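Local coordinates for packaging enzyme P4 (Pseudomonas phage phi13, PDB 4BLP), which hydrolyses NTPs as a hexameric RecA-type helicase motor of a cystovirus, which in this family drives packaging of single-stranded RNA into the procapsid, at the interface of chains A and B. Residues are numbered along the deposited sequence; one frame, centred on the assembly and turned at random. Chains: chain A/B, Packaging enzyme P4.

Contacts 1 and 2 are two patches of one subunit-subunit interface in the P4 hexamer, their C-alpha centres about 24 Å apart. They share no residue. Both join different surfaces of identical subunits, as a closed ring requires. On chain B, contact 1 draws on loop 131-132 and strands 144-145 and 290-295, and contact 2 on the segment 121-126, just ahead of that loop. On chain A, the stretch 174-194 feeds both, and contact 2 adds A:Ile73, A:Val112 and A:Asn217. Contact 1 is small and carries a salt bridge; contact 2 buries more surface around a proline and a leucine, so neighbouring subunits are held at well-separated points.

Contact 1: the interface of chains A and B. Residues chain A 179-180, 183; chain B 131-132, 145, 294-296.
This is a small head-to-tail patch between neighbouring subunits of the P4 hexamer, 200 Å² in all, where a short turn of chain A lies against loops and strand ends of chain B. It adds an ionic tether and a little packing to the ring.

The tether is the salt bridge from A:Glu179 to B:Arg294. The glutamate runs extended beyond CG, while the arginine is extended from CG to NE, and the two chains cross at about a right angle. Guanidinium nitrogen NH1 of B:Arg294 donates to carboxylate oxygen OE2 of A:Glu179 at 2.7 Å. The bond is bent, with 136° at the hydrogen. The oxygen lies in the guanidinium plane, at its edge, yet the donor comes from above the carboxylate plane, and the two planes are turned 77° apart. NH1 therefore engages OE2 end-on rather than in a parallel two-pronged pairing: OE1 of A:Glu179 stays 3.4 Å from the same NH1. The positive charge would be expected to favour an ionised carboxylate.

Behind the acid, its backbone rests on apolar groups. Methyl CD1 of B:Leu145 touches CA of A:Glu179 at 3.9 Å, and CB of B:Ala131 lies 4.0 Å from that same CA.

Farther along, methyl CG2 of A:Thr180, anti to its carbonyl carbon, faces the carbonyl oxygens O of B:Ser295 and B:Gly296, the latter at 3.4 Å. A:Met183 has CG anti to its carbonyl carbon (chi1 -66°) and runs on extended through chi2, which brings SD to 3.7 Å from CA of B:Ser132; the bend at chi3 then turns only the terminal methyl CE.

In the fold, A:Thr180 and A:Met183 bound the 3-10 helix 180-183, with A:Glu179 just before it; B:Leu145 ends strand 144-145, B:Arg294 and B:Ser295 close strand 290-295, and B:Ala131 and B:Ser132 sit in a loop.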
# COMPACT_ATOMS: atom_id res chain seq x y z
N GLU A 179 -3.25 29.84 -21.25
CA GLU A 179 -4.25 30.90 -21.32
C GLU A 179 -3.63 32.11 -22.04
O GLU A 179 -2.42 32.12 -22.26
CB GLU A 179 -4.67 31.26 -19.88
CG GLU A 179 -6.13 31.65 -19.78
CD GLU A 179 -6.75 31.44 -18.41
OE1 GLU A 179 -6.00 31.29 -17.42
OE2 GLU A 179 -8.00 31.43 -18.33
N THR A 180 -4.47 33.09 -22.47
CA THR A 180 -3.99 34.29 -23.18
C THR A 180 -2.83 34.94 -22.42
O THR A 180 -1.86 35.40 -23.02
CB THR A 180 -5.13 35.29 -23.43
OG1 THR A 180 -5.77 35.57 -22.18
CG2 THR A 180 -6.15 34.78 -24.45
N MET A 183 0.91 34.45 -23.38
CA MET A 183 1.52 35.16 -24.51
C MET A 183 2.39 36.34 -24.05
O MET A 183 3.26 36.80 -24.81
CB MET A 183 0.43 35.72 -25.45
CG MET A 183 -0.37 34.65 -26.14
SD MET A 183 -1.68 35.30 -27.20
CE MET A 183 -0.69 36.10 -28.51
N ALA B 131 -0.00 29.65 -24.91
CA ALA B 131 -1.20 30.00 -25.70
C ALA B 131 -0.82 31.04 -26.68
O ALA B 131 0.12 31.79 -26.43
CB ALA B 131 -2.33 30.49 -24.81
N SER B 132 -1.51 31.08 -27.81
CA SER B 132 -1.24 32.07 -28.86
C SER B 132 -2.52 32.45 -29.56
O SER B 132 -3.36 31.59 -29.83
CB SER B 132 -0.23 31.52 -29.86
OG SER B 132 -0.02 32.40 -30.95
N LEU B 145 -8.92 28.40 -27.68
CA LEU B 145 -7.47 28.23 -27.61
C LEU B 145 -7.07 26.77 -27.90
O LEU B 145 -7.89 25.85 -27.72
CB LEU B 145 -6.93 28.63 -26.21
CG LEU B 145 -6.94 30.14 -25.89
CD1 LEU B 145 -6.40 30.38 -24.48
CD2 LEU B 145 -6.08 30.93 -26.85
N ARG B 294 -11.76 28.72 -22.77
CA ARG B 294 -10.68 29.70 -22.78
C ARG B 294 -10.50 30.05 -24.24
O ARG B 294 -10.06 29.19 -25.02
CB ARG B 294 -9.38 29.12 -22.18
CG ARG B 294 -9.51 28.70 -20.73
CD ARG B 294 -8.24 28.08 -20.15
NE ARG B 294 -8.61 27.24 -18.99
CZ ARG B 294 -8.72 27.67 -17.74
NH1 ARG B 294 -8.43 28.93 -17.44
NH2 ARG B 294 -9.10 26.84 -16.78
N SER B 295 -10.92 31.27 -24.63
CA SER B 295 -10.83 31.69 -26.01
C SER B 295 -9.73 32.75 -26.17
O SER B 295 -9.22 33.30 -25.17
CB SER B 295 -12.18 32.23 -26.49
OG SER B 295 -12.37 33.61 -26.17
N GLY B 296 -9.38 33.05 -27.42
CA GLY B 296 -8.40 34.10 -27.72
C GLY B 296 -8.81 35.47 -27.18
O GLY B 296 -7.95 36.32 -26.96

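Contact 2: the interface of chains A and B. Residues chain A 73, 112, 174, 191-194, 217; chain B 121-126.
B:Pro123 and B:Leu124 form the apolar centre of this subunit interface between RecA-like P4 ATPases, plugging into a surface of chain A. Ring atom CD of the proline meets CG2 of A:Val112 tip to tip at 3.6 Å. A:Ile73 crosses the ring obliquely, with CG2 3.7 Å from CB of B:Pro123, and its CD1 reaches on toward B:Leu124. The leucine, its CG anti to the carbonyl carbon, lies alongside A:Leu193 and points the same way; its CB packs 3.8 Å from CZ2 at the benzo rim of A:Trp174. That indole is sandwiched within chain A, its tilt fixed by CB of A:Asn217 over one face and the A:Asp192 carbonyl over the other, both toward the rim.

Around this core, backbone carbonyls collect donors. N of A:Leu193, at the start of helix 193-205, donates to O of B:Pro123 at 3.0 Å, nearly along the C=O axis and almost straight (172°). O of A:Ala191 accepts from both NE1 of A:Trp174, in its own chain, and N of B:Ser126, at 2.8 Å. The amide ND2 of A:Asn217 donates a hydrogen bond to O of B:Leu124 (3.0 Å) from above the carbonyl plane.

At the rim, A:Thr194 OG1 donates to the syn lone pair of A:Asp192 OD2 (2.6 Å), fixing a carboxylate that borders B:Thr122. Water 1 joins A:Val112 N to B:Ala121 O, and water 2 links A:Asn217 ND2 with B:Leu125 O.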
# COMPACT_ATOMS: atom_id res chain seq x y z
N ILE A 73 10.78 14.03 -1.99
CA ILE A 73 11.68 14.45 -3.06
C ILE A 73 12.93 15.12 -2.49
O ILE A 73 12.81 16.21 -1.93
CB ILE A 73 10.97 15.43 -4.06
CG1 ILE A 73 9.66 14.79 -4.63
CG2 ILE A 73 11.95 15.88 -5.19
CD1 ILE A 73 8.63 15.92 -5.03
N VAL A 112 17.62 17.53 -8.38
CA VAL A 112 17.46 16.33 -7.54
C VAL A 112 18.82 15.61 -7.51
O VAL A 112 19.32 15.22 -8.59
CB VAL A 112 16.36 15.38 -8.10
CG1 VAL A 112 16.30 14.09 -7.27
CG2 VAL A 112 15.00 16.06 -8.12
N TRP A 174 3.13 27.49 -13.94
CA TRP A 174 3.45 26.10 -13.70
C TRP A 174 2.19 25.30 -13.39
O TRP A 174 1.43 25.71 -12.51
CB TRP A 174 4.43 26.01 -12.48
CG TRP A 174 4.89 24.60 -12.14
CD1 TRP A 174 5.23 23.62 -13.02
CD2 TRP A 174 5.07 24.04 -10.84
NE1 TRP A 174 5.57 22.47 -12.35
CE2 TRP A 174 5.46 22.69 -11.01
CE3 TRP A 174 4.85 24.51 -9.54
CZ2 TRP A 174 5.73 21.83 -9.93
CZ3 TRP A 174 5.09 23.64 -8.45
CH2 TRP A 174 5.54 22.32 -8.66
N ALA A 191 8.19 23.63 -16.40
CA ALA A 191 7.58 22.30 -16.43
C ALA A 191 7.60 21.57 -15.08
O ALA A 191 6.56 21.07 -14.67
CB ALA A 191 8.28 21.44 -17.49
N ASP A 192 8.77 21.41 -14.44
CA ASP A 192 8.82 20.60 -13.18
C ASP A 192 9.13 21.47 -11.96
O ASP A 192 9.37 22.67 -12.08
CB ASP A 192 9.86 19.47 -13.32
CG ASP A 192 11.28 19.94 -13.11
OD1 ASP A 192 11.68 20.96 -13.73
OD2 ASP A 192 11.97 19.37 -12.22
N LEU A 193 9.15 20.84 -10.80
CA LEU A 193 9.44 21.54 -9.55
C LEU A 193 10.84 22.19 -9.56
O LEU A 193 11.00 23.30 -9.04
CB LEU A 193 9.34 20.50 -8.40
CG LEU A 193 9.82 21.00 -7.02
CD1 LEU A 193 8.88 22.09 -6.48
CD2 LEU A 193 9.87 19.81 -6.05
N THR A 194 11.88 21.48 -10.09
CA THR A 194 13.24 22.04 -10.03
C THR A 194 13.37 23.26 -10.92
O THR A 194 13.97 24.26 -10.51
CB THR A 194 14.35 20.98 -10.38
OG1 THR A 194 14.22 20.60 -11.74
CG2 THR A 194 14.31 19.73 -9.48
N ASN A 217 0.58 21.68 -8.77
CA ASN A 217 1.27 20.38 -8.81
C ASN A 217 1.87 19.97 -7.47
O ASN A 217 2.11 18.78 -7.25
CB ASN A 217 2.36 20.38 -9.87
CG ASN A 217 1.92 19.64 -11.09
OD1 ASN A 217 0.72 19.38 -11.30
ND2 ASN A 217 2.89 19.13 -11.82
N ALA B 121 14.77 13.10 -12.47
CA ALA B 121 15.37 14.45 -12.45
C ALA B 121 14.31 15.53 -12.58
O ALA B 121 14.63 16.71 -12.49
CB ALA B 121 16.40 14.58 -13.57
N THR B 122 13.05 15.12 -12.75
CA THR B 122 11.92 16.05 -12.99
C THR B 122 10.75 15.71 -12.08
O THR B 122 9.70 15.23 -12.55
CB THR B 122 11.48 16.00 -14.49
OG1 THR B 122 11.15 14.65 -14.83
CG2 THR B 122 12.54 16.55 -15.46
N PRO B 123 10.88 16.01 -10.77
CA PRO B 123 9.76 15.77 -9.86
C PRO B 123 8.61 16.72 -10.16
O PRO B 123 8.84 17.86 -10.56
CB PRO B 123 10.35 16.06 -8.47
CG PRO B 123 11.52 17.00 -8.73
CD PRO B 123 12.05 16.61 -10.09
N LEU B 124 7.36 16.23 -9.97
CA LEU B 124 6.14 17.03 -10.15
C LEU B 124 6.13 17.65 -11.56
O LEU B 124 5.84 18.83 -11.73
CB LEU B 124 6.04 18.12 -9.06
CG LEU B 124 6.17 17.65 -7.60
CD1 LEU B 124 5.88 18.79 -6.65
CD2 LEU B 124 5.26 16.42 -7.30
N LEU B 125 6.43 16.82 -12.55
CA LEU B 125 6.54 17.27 -13.93
C LEU B 125 5.16 17.54 -14.54
O LEU B 125 4.32 16.63 -14.66
CB LEU B 125 7.27 16.20 -14.76
CG LEU B 125 7.45 16.51 -16.25
CD1 LEU B 125 8.32 17.79 -16.44
CD2 LEU B 125 8.13 15.33 -16.90
N SER B 126 4.97 18.77 -14.89
CA SER B 126 3.80 19.20 -15.68
C SER B 126 4.32 19.56 -17.08
O SER B 126 5.42 19.13 -17.48
CB SER B 126 3.07 20.37 -15.00
OG SER B 126 1.87 20.68 -15.71
O HOH W 1 16.91 17.69 -11.22
O HOH W 2 1.80 16.70 -13.63